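PDB 3C4N: FAD dependent oxidoreductase domain-containing protein from Deinococcus radiodurans R1, which is of unknown function but binds ADP in a Rossmann-type nucleotide pocket and probably acts as an FAD-dependent oxidoreductase. Local coordinates for residues A[108-113]-A[176-181]; A[100-105]-A[382-387]; A[201-206]-A[220-225]. All blocks are in the same frame, centred on the assembly; numbering follows the deposited sequence.

Interaction 1 of 3, residues A[108-113]-A[176-181]; sequences GALGSG and LLAAQQ
Ala-109 meets Leu-177 twice: its carbonyl O lies 3.9 Å from Leu-177 CD2, and its methyl touches the same CD2 from farther off. With its positive phi, Ala-109 is the C-prime residue of a Schellman motif that ends helix 96-107, its own N bonding to Leu-106 O and Leu-110 N to Gln-105 O. Such a turn suits a hydrophobic residue next in line, and Leu-110 fills that role. Its chi1 of -53° sets CG anti to the carbonyl carbon. Leu-110 CD1 packs 4.1 Å from Leu-177 CD2 and 4.2 Å from Ala-178 CB, the two leucine side chains passing alongside with opposite headings. The small methyl of Ala-178 allows this approach while helix 46-58, which follows what is probably the glycine-rich turn of a Rossmann-type nucleotide site, packs beside it: Ala-178 also touches Ala-49, and Leu-110 touches Phe-53 and Tyr-54. Farther on, Ser-112 OG bonds to Ala-109 O at 3.0 Å, nearly along the C=O axis, and also pairs with Lys-114 N. Satisfied in this way, the small hydroxyl, Ser-112 OG, can rest 4.0 Å from the apolar CD1 of Leu-177, while Ser-112 CB packs against the side chain of Gln-181.

Interaction 2 of 3, residues A[100-105]-A[382-387]; sequences EWTREQ and LGLAAA
Thr-102 enters the helix 379-398 surface as a knob into a hole, its side chain set among Leu-382, Gly-383, Leu-384 and Ala-385. The two helical segments run almost perpendicular, with 101° between their directions and axes only 7.3 Å apart, an approach that suits the small Ala-385, whose CB lies 3.2 Å from Thr-102 OG1. This is the tight part of the contact. Here the second helix is kinked, and Ala-385 N, lacking its bond to the preceding turn, donates instead to Thr-102 OG1 at 3.1 Å. The same hydroxyl also pairs with Gln-98 O one turn back in its own helix, so a polar group is satisfied inside a buried interface. On its other branch, Thr-102 CG2 lies anti to the backbone N and rests 4.0 Å from Leu-384 CB. Leu-384 itself reaches on to Ala-50 and Tyr-54 of helix 46-58, and Ala-386 touches the ADP-binding Met-47. The Trp-101 flank is partly exposed yet closely packed: the CZ3 edge of its ring meets Leu-384 C, Trp-101 CE3 lies 3.7 Å from Ala-385 CA, and the ring stacks on His-388. Loose by contrast are Glu-100 and Arg-103, which turn away, Glu-100 toward a salt bridge with Arg-165. Back in the close packing, Gln-105 gives NE2 to Tyr-54 OH, its CG lies over one face of the Trp-101 ring, and Gln-105 CB meets Leu-384 CD1 at 3.5 Å.

Interaction 3 of 3, residues A[201-206]-A[220-225]; sequences GVRLHR and TRQIRA
Leu-204 N donates to Arg-221 O at 2.8 Å, the shortest backbone bond between two antiparallel strands; the donor stands 43° out of the carbonyl plane. Val-202 and Ile-223 form the other hydrogen-bonded pair, joined in both directions. Gly-201 suits its place opposite Arg-224, since a CB there would clash with Ile-223 O. On the face carrying Val-202, Leu-204 and Ile-223, the CD1 methyls of Leu-204 and Ile-223 meet at 3.5 Å, their side chains crossing at about a right angle. Arg-221 bonds to Glu-35, a charge that may ease its nearness to Arg-206, the two like-charged groups meeting at their edges. Across the sheet, the guanidinium of Arg-203, weakly paired through NE with Glu-196, lies almost parallel to the amide of Gln-222, the planes 5° apart; Arg-203 CG packs 3.4 Å from Thr-220 CG2. An alanine in place of Arg-203 would probably leave Thr-220 CG2 without the aliphatic chain it packs on and the Gln-222 amide without the flat group beside it, freer to turn. Strand 194-198 flanks strand 201-205, and strand 36-42 runs beside strand 221-225. Leu-204 packs on Val-67 and Ile-223 on Leu-65, both of strand 64-67, while Val-202 touches Ala-195, which binds ADP.

From the N terminus, helix 96-107 supplies the first half of interaction 2 and, just past its end, the loop that opens interaction 1. Interaction 1 closes first, when residues 176-181 of helix 171-183 return to 108-113. Interaction 3 then closes a short loop of its own between neighbouring strands, in series with interaction 1. Interaction 2 closes last, at helix 379-398, so both of the others are nested inside its long loop. Interactions 1 and 2 touch, with Leu-110 packing on Leu-384, and together gather three helices around helix 46-58. Interaction 3 stands apart, about 28 Å from interaction 1 and about 31 Å from interaction 2 between centres, within the sheet that includes strand 36-42.

Interaction 1 of 3, residues A[108-113]-A[176-181]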
ATOM      1  N   GLY A 108     -21.503   2.895 -10.361  1.00 28.92           N
ATOM      2  CA  GLY A 108     -20.500   3.311 -11.324  1.00 24.16           C
ATOM      3  C   GLY A 108     -19.089   3.032 -10.835  1.00 26.91           C
ATOM      4  O   GLY A 108     -18.111   3.467 -11.447  1.00 21.58           O
ATOM      5  N   ALA A 109     -18.987   2.304  -9.725  1.00 25.97           N
ATOM      6  CA  ALA A 109     -17.697   1.960  -9.130  1.00 27.40           C
ATOM      7  C   ALA A 109     -16.795   3.191  -8.930  1.00 20.64           C
ATOM      8  O   ALA A 109     -15.589   3.122  -9.154  1.00 20.09           O
ATOM      9  CB  ALA A 109     -16.991   0.917 -10.003  1.00 23.96           C
ATOM     10  N   LEU A 110     -17.394   4.312  -8.520  1.00 26.47           N
ATOM     11  CA  LEU A 110     -16.672   5.571  -8.279  1.00 28.59           C
ATOM     12  C   LEU A 110     -16.177   6.186  -9.578  1.00 30.50           C
ATOM     13  O   LEU A 110     -15.384   7.124  -9.562  1.00 28.50           O
ATOM     14  CB  LEU A 110     -15.471   5.337  -7.349  1.00 28.02           C
ATOM     15  CG  LEU A 110     -15.762   4.619  -6.024  1.00 25.85           C
ATOM     16  CD1 LEU A 110     -14.472   4.299  -5.278  1.00 14.17           C
ATOM     17  CD2 LEU A 110     -16.671   5.493  -5.197  1.00 21.07           C
ATOM     18  N   GLY A 111     -16.636   5.640 -10.699  1.00 34.64           N
ATOM     19  CA  GLY A 111     -16.217   6.138 -11.997  1.00 41.57           C
ATOM     20  C   GLY A 111     -14.750   5.870 -12.281  1.00 44.15           C
ATOM     21  O   GLY A 111     -14.081   6.681 -12.916  1.00 45.15           O
ATOM     22  N   SER A 112     -14.250   4.722 -11.827  1.00 41.27           N
ATOM     23  CA  SER A 112     -12.845   4.369 -12.017  1.00 35.63           C
ATOM     24  C   SER A 112     -12.645   3.283 -13.062  1.00 35.31           C
ATOM     25  O   SER A 112     -11.560   2.713 -13.163  1.00 39.23           O
ATOM     26  CB  SER A 112     -12.260   3.868 -10.704  1.00 38.90           C
ATOM     27  OG  SER A 112     -12.868   2.632 -10.365  1.00 34.96           O
ATOM     28  N   GLY A 113     -13.688   2.989 -13.825  1.00 28.38           N
ATOM     29  CA  GLY A 113     -13.584   1.951 -14.826  1.00 25.45           C
ATOM     30  C   GLY A 113     -13.260   0.610 -14.190  1.00 26.02           C
ATOM     31  O   GLY A 113     -12.954  -0.354 -14.887  1.00 22.88           O
ATOM     32  N   LEU A 176     -11.223  -0.994  -0.332  1.00 10.86           N
ATOM     33  CA  LEU A 176      -9.994  -1.433  -1.001  1.00 14.39           C
ATOM     34  C   LEU A 176      -9.859  -0.744  -2.359  1.00 18.31           C
ATOM     35  O   LEU A 176      -8.802  -0.212  -2.700  1.00 19.15           O
ATOM     36  CB  LEU A 176     -10.001  -2.950  -1.213  1.00  6.22           C
ATOM     37  CG  LEU A 176      -8.708  -3.492  -1.837  1.00 16.62           C
ATOM     38  CD1 LEU A 176      -7.553  -3.183  -0.905  1.00  6.43           C
ATOM     39  CD2 LEU A 176      -8.801  -5.004  -2.102  1.00  1.09           C
ATOM     40  N   LEU A 177     -10.940  -0.776  -3.131  1.00 14.78           N
ATOM     41  CA  LEU A 177     -10.969  -0.154  -4.444  1.00 16.42           C
ATOM     42  C   LEU A 177     -10.583   1.311  -4.339  1.00 18.68           C
ATOM     43  O   LEU A 177      -9.781   1.814  -5.121  1.00 22.30           O
ATOM     44  CB  LEU A 177     -12.366  -0.246  -5.054  1.00  9.63           C
ATOM     45  CG  LEU A 177     -12.627   0.642  -6.269  1.00  4.14           C
ATOM     46  CD1 LEU A 177     -11.668   0.306  -7.402  1.00  9.16           C
ATOM     47  CD2 LEU A 177     -14.051   0.443  -6.714  1.00 20.48           C
ATOM     48  N   ALA A 178     -11.161   1.994  -3.364  1.00 14.23           N
ATOM     49  CA  ALA A 178     -10.889   3.402  -3.180  1.00  9.35           C
ATOM     50  C   ALA A 178      -9.436   3.603  -2.803  1.00  8.84           C
ATOM     51  O   ALA A 178      -8.765   4.473  -3.351  1.00 12.56           O
ATOM     52  CB  ALA A 178     -11.803   3.975  -2.110  1.00  9.54           C
ATOM     53  N   ALA A 179      -8.935   2.800  -1.874  1.00 13.87           N
ATOM     54  CA  ALA A 179      -7.539   2.950  -1.478  1.00  9.75           C
ATOM     55  C   ALA A 179      -6.645   2.671  -2.691  1.00 10.75           C
ATOM     56  O   ALA A 179      -5.772   3.465  -3.018  1.00 15.54           O
ATOM     57  CB  ALA A 179      -7.204   2.001  -0.328  1.00  4.90           C
ATOM     58  N   GLN A 180      -6.878   1.552  -3.366  1.00  7.61           N
ATOM     59  CA  GLN A 180      -6.075   1.207  -4.526  1.00 14.79           C
ATOM     60  C   GLN A 180      -5.960   2.351  -5.523  1.00 19.89           C
ATOM     61  O   GLN A 180      -4.853   2.775  -5.876  1.00 23.86           O
ATOM     62  CB  GLN A 180      -6.645  -0.033  -5.207  1.00  7.89           C
ATOM     63  CG  GLN A 180      -6.422  -1.264  -4.371  1.00  9.35           C
ATOM     64  CD  GLN A 180      -6.897  -2.514  -5.038  1.00 19.61           C
ATOM     65  OE1 GLN A 180      -7.916  -2.505  -5.739  1.00 19.73           O
ATOM     66  NE2 GLN A 180      -6.174  -3.616  -4.819  1.00 15.52           N
ATOM     67  N   GLN A 181      -7.112   2.852  -5.957  1.00 17.12           N
ATOM     68  CA  GLN A 181      -7.196   3.956  -6.899  1.00 13.12           C
ATOM     69  C   GLN A 181      -6.484   5.202  -6.367  1.00 15.43           C
ATOM     70  O   GLN A 181      -5.855   5.928  -7.134  1.00 18.95           O
ATOM     71  CB  GLN A 181      -8.668   4.286  -7.190  1.00 16.43           C
ATOM     72  CG  GLN A 181      -9.390   3.305  -8.108  1.00 19.29           C
ATOM     73  CD  GLN A 181      -8.615   3.026  -9.385  1.00 23.72           C
ATOM     74  OE1 GLN A 181      -7.804   2.101  -9.429  1.00 35.94           O
ATOM     75  NE2 GLN A 181      -8.850   3.828 -10.423  1.00 18.61           N
TER

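Interaction 2 of 3, residues A[100-105]-A[382-387]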
ATOM      1  N   GLU A 100     -28.632   9.502  -2.986  1.00 12.71           N
ATOM      2  CA  GLU A 100     -28.663   9.160  -4.410  1.00 14.47           C
ATOM      3  C   GLU A 100     -27.285   9.259  -5.050  1.00  9.40           C
ATOM      4  O   GLU A 100     -26.929   8.438  -5.889  1.00 13.46           O
ATOM      5  CB  GLU A 100     -29.660  10.053  -5.165  1.00 19.52           C
ATOM      6  CG  GLU A 100     -31.147   9.839  -4.796  1.00 21.69           C
ATOM      7  CD  GLU A 100     -31.585   8.362  -4.779  1.00 24.10           C
ATOM      8  OE1 GLU A 100     -31.040   7.546  -5.559  1.00 17.44           O
ATOM      9  OE2 GLU A 100     -32.497   8.030  -3.986  1.00 11.21           O
ATOM     10  N   TRP A 101     -26.520  10.266  -4.651  1.00  9.41           N
ATOM     11  CA  TRP A 101     -25.182  10.458  -5.182  1.00 18.99           C
ATOM     12  C   TRP A 101     -24.342   9.237  -4.801  1.00 20.54           C
ATOM     13  O   TRP A 101     -23.600   8.685  -5.627  1.00 23.86           O
ATOM     14  CB  TRP A 101     -24.566  11.732  -4.599  1.00 21.12           C
ATOM     15  CG  TRP A 101     -23.253  12.092  -5.216  1.00 17.09           C
ATOM     16  CD1 TRP A 101     -23.049  12.844  -6.336  1.00 21.68           C
ATOM     17  CD2 TRP A 101     -21.964  11.643  -4.793  1.00 15.06           C
ATOM     18  NE1 TRP A 101     -21.709  12.888  -6.644  1.00 19.97           N
ATOM     19  CE2 TRP A 101     -21.020  12.158  -5.711  1.00 26.36           C
ATOM     20  CE3 TRP A 101     -21.515  10.851  -3.730  1.00  8.55           C
ATOM     21  CZ2 TRP A 101     -19.647  11.903  -5.595  1.00 26.04           C
ATOM     22  CZ3 TRP A 101     -20.155  10.597  -3.616  1.00 15.79           C
ATOM     23  CH2 TRP A 101     -19.236  11.123  -4.545  1.00 16.68           C
ATOM     24  N   THR A 102     -24.464   8.810  -3.547  1.00 23.18           N
ATOM     25  CA  THR A 102     -23.727   7.639  -3.079  1.00 19.68           C
ATOM     26  C   THR A 102     -24.156   6.418  -3.894  1.00 17.29           C
ATOM     27  O   THR A 102     -23.313   5.618  -4.300  1.00 12.93           O
ATOM     28  CB  THR A 102     -23.987   7.364  -1.573  1.00 21.54           C
ATOM     29  OG1 THR A 102     -23.461   8.448  -0.802  1.00 19.58           O
ATOM     30  CG2 THR A 102     -23.310   6.056  -1.134  1.00 22.51           C
ATOM     31  N   ARG A 103     -25.459   6.287  -4.154  1.00 11.10           N
ATOM     32  CA  ARG A 103     -25.947   5.141  -4.913  1.00 14.10           C
ATOM     33  C   ARG A 103     -25.333   5.113  -6.306  1.00 15.77           C
ATOM     34  O   ARG A 103     -24.888   4.059  -6.769  1.00 11.09           O
ATOM     35  CB  ARG A 103     -27.484   5.133  -5.028  1.00 19.79           C
ATOM     36  CG  ARG A 103     -28.033   3.715  -5.240  1.00 14.65           C
ATOM     37  CD  ARG A 103     -29.534   3.606  -5.521  1.00 15.74           C
ATOM     38  NE  ARG A 103     -29.711   3.355  -6.945  1.00 20.09           N
ATOM     39  CZ  ARG A 103     -30.443   2.382  -7.485  1.00 15.33           C
ATOM     40  NH1 ARG A 103     -31.117   1.518  -6.747  1.00 14.19           N
ATOM     41  NH2 ARG A 103     -30.466   2.253  -8.796  1.00 18.88           N
ATOM     42  N   GLU A 104     -25.308   6.272  -6.961  1.00  9.60           N
ATOM     43  CA  GLU A 104     -24.750   6.402  -8.301  1.00 16.31           C
ATOM     44  C   GLU A 104     -23.277   6.005  -8.331  1.00 17.26           C
ATOM     45  O   GLU A 104     -22.830   5.316  -9.256  1.00 16.59           O
ATOM     46  CB  GLU A 104     -24.908   7.840  -8.803  1.00 18.85           C
ATOM     47  CG  GLU A 104     -24.694   7.953 -10.300  1.00 33.61           C
ATOM     48  CD  GLU A 104     -25.059   9.320 -10.881  1.00 38.79           C
ATOM     49  OE1 GLU A 104     -25.399   9.369 -12.086  1.00 39.04           O
ATOM     50  OE2 GLU A 104     -24.996  10.336 -10.156  1.00 41.05           O
ATOM     51  N   GLN A 105     -22.531   6.445  -7.315  1.00 15.86           N
ATOM     52  CA  GLN A 105     -21.111   6.128  -7.198  1.00 15.71           C
ATOM     53  C   GLN A 105     -20.930   4.607  -7.148  1.00 23.93           C
ATOM     54  O   GLN A 105     -20.104   4.038  -7.871  1.00 29.32           O
ATOM     55  CB  GLN A 105     -20.520   6.756  -5.928  1.00 14.00           C
ATOM     56  CG  GLN A 105     -20.285   8.242  -5.988  1.00 12.51           C
ATOM     57  CD  GLN A 105     -19.184   8.623  -6.953  1.00 21.96           C
ATOM     58  OE1 GLN A 105     -19.455   9.188  -8.009  1.00 24.71           O
ATOM     59  NE2 GLN A 105     -17.932   8.311  -6.602  1.00 14.30           N
ATOM     60  N   LEU A 382     -25.152   6.528   2.923  1.00 17.16           N
ATOM     61  CA  LEU A 382     -24.656   7.899   2.854  1.00 17.20           C
ATOM     62  C   LEU A 382     -23.140   8.108   3.011  1.00 15.27           C
ATOM     63  O   LEU A 382     -22.680   9.249   2.989  1.00 18.63           O
ATOM     64  CB  LEU A 382     -25.367   8.708   3.943  1.00 16.42           C
ATOM     65  CG  LEU A 382     -26.895   8.580   4.033  1.00 15.85           C
ATOM     66  CD1 LEU A 382     -27.394   9.120   5.366  1.00 10.40           C
ATOM     67  CD2 LEU A 382     -27.535   9.310   2.883  1.00 14.24           C
ATOM     68  N   GLY A 383     -22.371   7.032   3.171  1.00 13.06           N
ATOM     69  CA  GLY A 383     -20.928   7.150   3.379  1.00  7.73           C
ATOM     70  C   GLY A 383     -20.080   7.900   2.359  1.00  7.17           C
ATOM     71  O   GLY A 383     -19.379   8.840   2.716  1.00  5.80           O
ATOM     72  N   LEU A 384     -20.115   7.480   1.097  1.00  9.65           N
ATOM     73  CA  LEU A 384     -19.328   8.138   0.060  1.00 14.39           C
ATOM     74  C   LEU A 384     -19.607   9.637  -0.001  1.00 15.49           C
ATOM     75  O   LEU A 384     -18.682  10.443  -0.001  1.00 15.82           O
ATOM     76  CB  LEU A 384     -19.606   7.506  -1.312  1.00 14.26           C
ATOM     77  CG  LEU A 384     -19.096   6.073  -1.517  1.00 19.10           C
ATOM     78  CD1 LEU A 384     -19.598   5.477  -2.855  1.00 18.19           C
ATOM     79  CD2 LEU A 384     -17.579   6.111  -1.494  1.00 14.50           C
ATOM     80  N   ALA A 385     -20.887  10.001  -0.023  1.00 15.04           N
ATOM     81  CA  ALA A 385     -21.300  11.398  -0.103  1.00 10.91           C
ATOM     82  C   ALA A 385     -20.604  12.278   0.916  1.00  9.45           C
ATOM     83  O   ALA A 385     -20.131  13.371   0.580  1.00 12.29           O
ATOM     84  CB  ALA A 385     -22.815  11.505   0.066  1.00 14.50           C
ATOM     85  N   ALA A 386     -20.534  11.815   2.161  1.00  8.20           N
ATOM     86  CA  ALA A 386     -19.891  12.611   3.207  1.00 13.45           C
ATOM     87  C   ALA A 386     -18.381  12.724   2.994  1.00 13.96           C
ATOM     88  O   ALA A 386     -17.779  13.735   3.361  1.00 15.59           O
ATOM     89  CB  ALA A 386     -20.208  12.027   4.588  1.00  1.03           C
ATOM     90  N   ALA A 387     -17.768  11.703   2.394  1.00 15.54           N
ATOM     91  CA  ALA A 387     -16.326  11.748   2.137  1.00 14.05           C
ATOM     92  C   ALA A 387     -16.033  12.659   0.949  1.00 11.68           C
ATOM     93  O   ALA A 387     -15.009  13.333   0.916  1.00 15.10           O
ATOM     94  CB  ALA A 387     -15.777  10.341   1.870  1.00 11.49           C
TER

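Interaction 3 of 3, residues A[201-206]-A[220-225]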
ATOM      1  N   GLY A 201       1.048  18.929  13.315  1.00 36.45           N
ATOM      2  CA  GLY A 201       1.190  17.772  12.453  1.00 31.46           C
ATOM      3  C   GLY A 201       0.768  16.448  13.065  1.00 27.04           C
ATOM      4  O   GLY A 201      -0.175  16.370  13.860  1.00 28.38           O
ATOM      5  N   VAL A 202       1.480  15.394  12.693  1.00 19.04           N
ATOM      6  CA  VAL A 202       1.171  14.069  13.188  1.00 17.52           C
ATOM      7  C   VAL A 202       2.430  13.364  13.665  1.00 18.62           C
ATOM      8  O   VAL A 202       3.532  13.662  13.206  1.00 22.39           O
ATOM      9  CB  VAL A 202       0.502  13.234  12.077  1.00 16.05           C
ATOM     10  CG1 VAL A 202      -0.003  11.922  12.632  1.00  9.89           C
ATOM     11  CG2 VAL A 202      -0.635  14.034  11.452  1.00 18.85           C
ATOM     12  N   ARG A 203       2.261  12.455  14.618  1.00 20.99           N
ATOM     13  CA  ARG A 203       3.369  11.675  15.145  1.00 16.71           C
ATOM     14  C   ARG A 203       3.044  10.244  14.747  1.00 21.35           C
ATOM     15  O   ARG A 203       1.975   9.730  15.063  1.00 25.10           O
ATOM     16  CB  ARG A 203       3.451  11.801  16.665  1.00 23.75           C
ATOM     17  CG  ARG A 203       4.566  10.975  17.295  1.00 35.03           C
ATOM     18  CD  ARG A 203       4.525  11.042  18.824  1.00 45.81           C
ATOM     19  NE  ARG A 203       4.557  12.416  19.328  1.00 47.30           N
ATOM     20  CZ  ARG A 203       5.558  13.269  19.130  1.00 50.91           C
ATOM     21  NH1 ARG A 203       6.626  12.893  18.433  1.00 48.31           N
ATOM     22  NH2 ARG A 203       5.486  14.498  19.628  1.00 43.56           N
ATOM     23  N   LEU A 204       3.972   9.611  14.040  1.00 22.89           N
ATOM     24  CA  LEU A 204       3.789   8.251  13.555  1.00 19.58           C
ATOM     25  C   LEU A 204       4.557   7.218  14.362  1.00 24.01           C
ATOM     26  O   LEU A 204       5.776   7.307  14.494  1.00 29.10           O
ATOM     27  CB  LEU A 204       4.240   8.186  12.103  1.00 16.04           C
ATOM     28  CG  LEU A 204       3.634   9.280  11.232  1.00 15.79           C
ATOM     29  CD1 LEU A 204       4.343   9.319   9.897  1.00 16.74           C
ATOM     30  CD2 LEU A 204       2.136   9.034  11.067  1.00  7.75           C
ATOM     31  N   HIS A 205       3.842   6.226  14.880  1.00 25.94           N
ATOM     32  CA  HIS A 205       4.469   5.158  15.651  1.00 25.94           C
ATOM     33  C   HIS A 205       4.481   3.872  14.830  1.00 28.58           C
ATOM     34  O   HIS A 205       3.496   3.562  14.164  1.00 23.87           O
ATOM     35  CB  HIS A 205       3.710   4.918  16.959  1.00 17.83           C
ATOM     36  CG  HIS A 205       3.571   6.144  17.803  1.00 28.52           C
ATOM     37  ND1 HIS A 205       2.680   7.153  17.505  1.00 24.79           N
ATOM     38  CD2 HIS A 205       4.256   6.559  18.895  1.00 31.41           C
ATOM     39  CE1 HIS A 205       2.825   8.136  18.373  1.00 31.74           C
ATOM     40  NE2 HIS A 205       3.775   7.803  19.226  1.00 30.82           N
ATOM     41  N   ARG A 206       5.598   3.141  14.875  1.00 36.51           N
ATOM     42  CA  ARG A 206       5.754   1.867  14.160  1.00 41.86           C
ATOM     43  C   ARG A 206       6.458   0.841  15.044  1.00 44.99           C
ATOM     44  O   ARG A 206       6.560   1.017  16.263  1.00 44.49           O
ATOM     45  CB  ARG A 206       6.568   2.048  12.867  1.00 42.80           C
ATOM     46  CG  ARG A 206       6.007   3.130  11.947  1.00 58.98           C
ATOM     47  CD  ARG A 206       6.544   3.141  10.512  1.00 61.65           C
ATOM     48  NE  ARG A 206       7.771   3.865  10.364  1.00 62.47           N
ATOM     49  CZ  ARG A 206       8.108   4.956   9.683  1.00 52.70           C
ATOM     50  NH1 ARG A 206       7.311   5.697   8.918  1.00 49.21           N
ATOM     51  NH2 ARG A 206       9.379   5.272   9.801  1.00 44.62           N
ATOM     52  N   THR A 220       9.051   6.554  16.599  1.00 57.08           N
ATOM     53  CA  THR A 220       8.256   7.766  16.545  1.00 51.30           C
ATOM     54  C   THR A 220       8.811   8.665  15.450  1.00 49.80           C
ATOM     55  O   THR A 220      10.022   8.794  15.300  1.00 53.47           O
ATOM     56  CB  THR A 220       8.311   8.496  17.885  1.00 51.19           C
ATOM     57  OG1 THR A 220       7.596   7.733  18.865  1.00 48.79           O
ATOM     58  CG2 THR A 220       7.713   9.887  17.766  1.00 58.11           C
ATOM     59  N   ARG A 221       7.922   9.289  14.688  1.00 47.20           N
ATOM     60  CA  ARG A 221       8.343  10.156  13.595  1.00 45.51           C
ATOM     61  C   ARG A 221       7.276  11.205  13.322  1.00 45.68           C
ATOM     62  O   ARG A 221       6.167  10.873  12.910  1.00 56.22           O
ATOM     63  CB  ARG A 221       8.578   9.309  12.338  1.00 41.62           C
ATOM     64  CG  ARG A 221       8.687  10.104  11.044  1.00 49.21           C
ATOM     65  CD  ARG A 221       8.567   9.200   9.812  1.00 45.95           C
ATOM     66  NE  ARG A 221       8.382   9.988   8.592  1.00 51.07           N
ATOM     67  CZ  ARG A 221       7.982   9.491   7.425  1.00 51.80           C
ATOM     68  NH1 ARG A 221       7.845  10.293   6.377  1.00 49.46           N
ATOM     69  NH2 ARG A 221       7.718   8.196   7.306  1.00 51.32           N
ATOM     70  N   GLN A 222       7.602  12.470  13.549  1.00 43.45           N
ATOM     71  CA  GLN A 222       6.640  13.534  13.300  1.00 42.45           C
ATOM     72  C   GLN A 222       6.699  14.018  11.856  1.00 42.05           C
ATOM     73  O   GLN A 222       7.704  13.829  11.162  1.00 43.83           O
ATOM     74  CB  GLN A 222       6.884  14.715  14.236  1.00 41.23           C
ATOM     75  CG  GLN A 222       6.640  14.413  15.695  1.00 43.15           C
ATOM     76  CD  GLN A 222       6.322  15.662  16.478  1.00 51.08           C
ATOM     77  OE1 GLN A 222       7.108  16.611  16.507  1.00 56.32           O
ATOM     78  NE2 GLN A 222       5.160  15.676  17.116  1.00 56.32           N
ATOM     79  N   ILE A 223       5.608  14.641  11.413  1.00 39.77           N
ATOM     80  CA  ILE A 223       5.492  15.183  10.061  1.00 34.17           C
ATOM     81  C   ILE A 223       4.506  16.358  10.051  1.00 33.43           C
ATOM     82  O   ILE A 223       3.444  16.284  10.665  1.00 34.32           O
ATOM     83  CB  ILE A 223       4.981  14.110   9.052  1.00 32.24           C
ATOM     84  CG1 ILE A 223       3.665  13.497   9.542  1.00 39.97           C
ATOM     85  CG2 ILE A 223       6.026  13.027   8.861  1.00 39.49           C
ATOM     86  CD1 ILE A 223       3.111  12.389   8.643  1.00 36.13           C
ATOM     87  N   ARG A 224       4.864  17.451   9.377  1.00 32.45           N
ATOM     88  CA  ARG A 224       3.966  18.596   9.290  1.00 29.08           C
ATOM     89  C   ARG A 224       2.890  18.292   8.254  1.00 30.01           C
ATOM     90  O   ARG A 224       3.112  17.513   7.317  1.00 23.00           O
ATOM     91  CB  ARG A 224       4.697  19.872   8.861  1.00 30.10           C
ATOM     92  CG  ARG A 224       5.532  20.548   9.940  1.00 38.87           C
ATOM     93  CD  ARG A 224       6.049  21.905   9.443  1.00 45.16           C
ATOM     94  NE  ARG A 224       6.874  21.757   8.247  1.00 52.00           N
ATOM     95  CZ  ARG A 224       8.085  21.205   8.237  1.00 59.37           C
ATOM     96  NH1 ARG A 224       8.613  20.759   9.371  1.00 60.67           N
ATOM     97  NH2 ARG A 224       8.758  21.083   7.093  1.00 48.30           N
ATOM     98  N   ALA A 225       1.739  18.936   8.429  1.00 23.15           N
ATOM     99  CA  ALA A 225       0.597  18.770   7.551  1.00 27.30           C
ATOM    100  C   ALA A 225      -0.264  20.026   7.571  1.00 23.30           C
ATOM    101  O   ALA A 225      -0.544  20.571   8.636  1.00 24.12           O
ATOM    102  CB  ALA A 225      -0.223  17.580   8.007  1.00 28.16           C
TER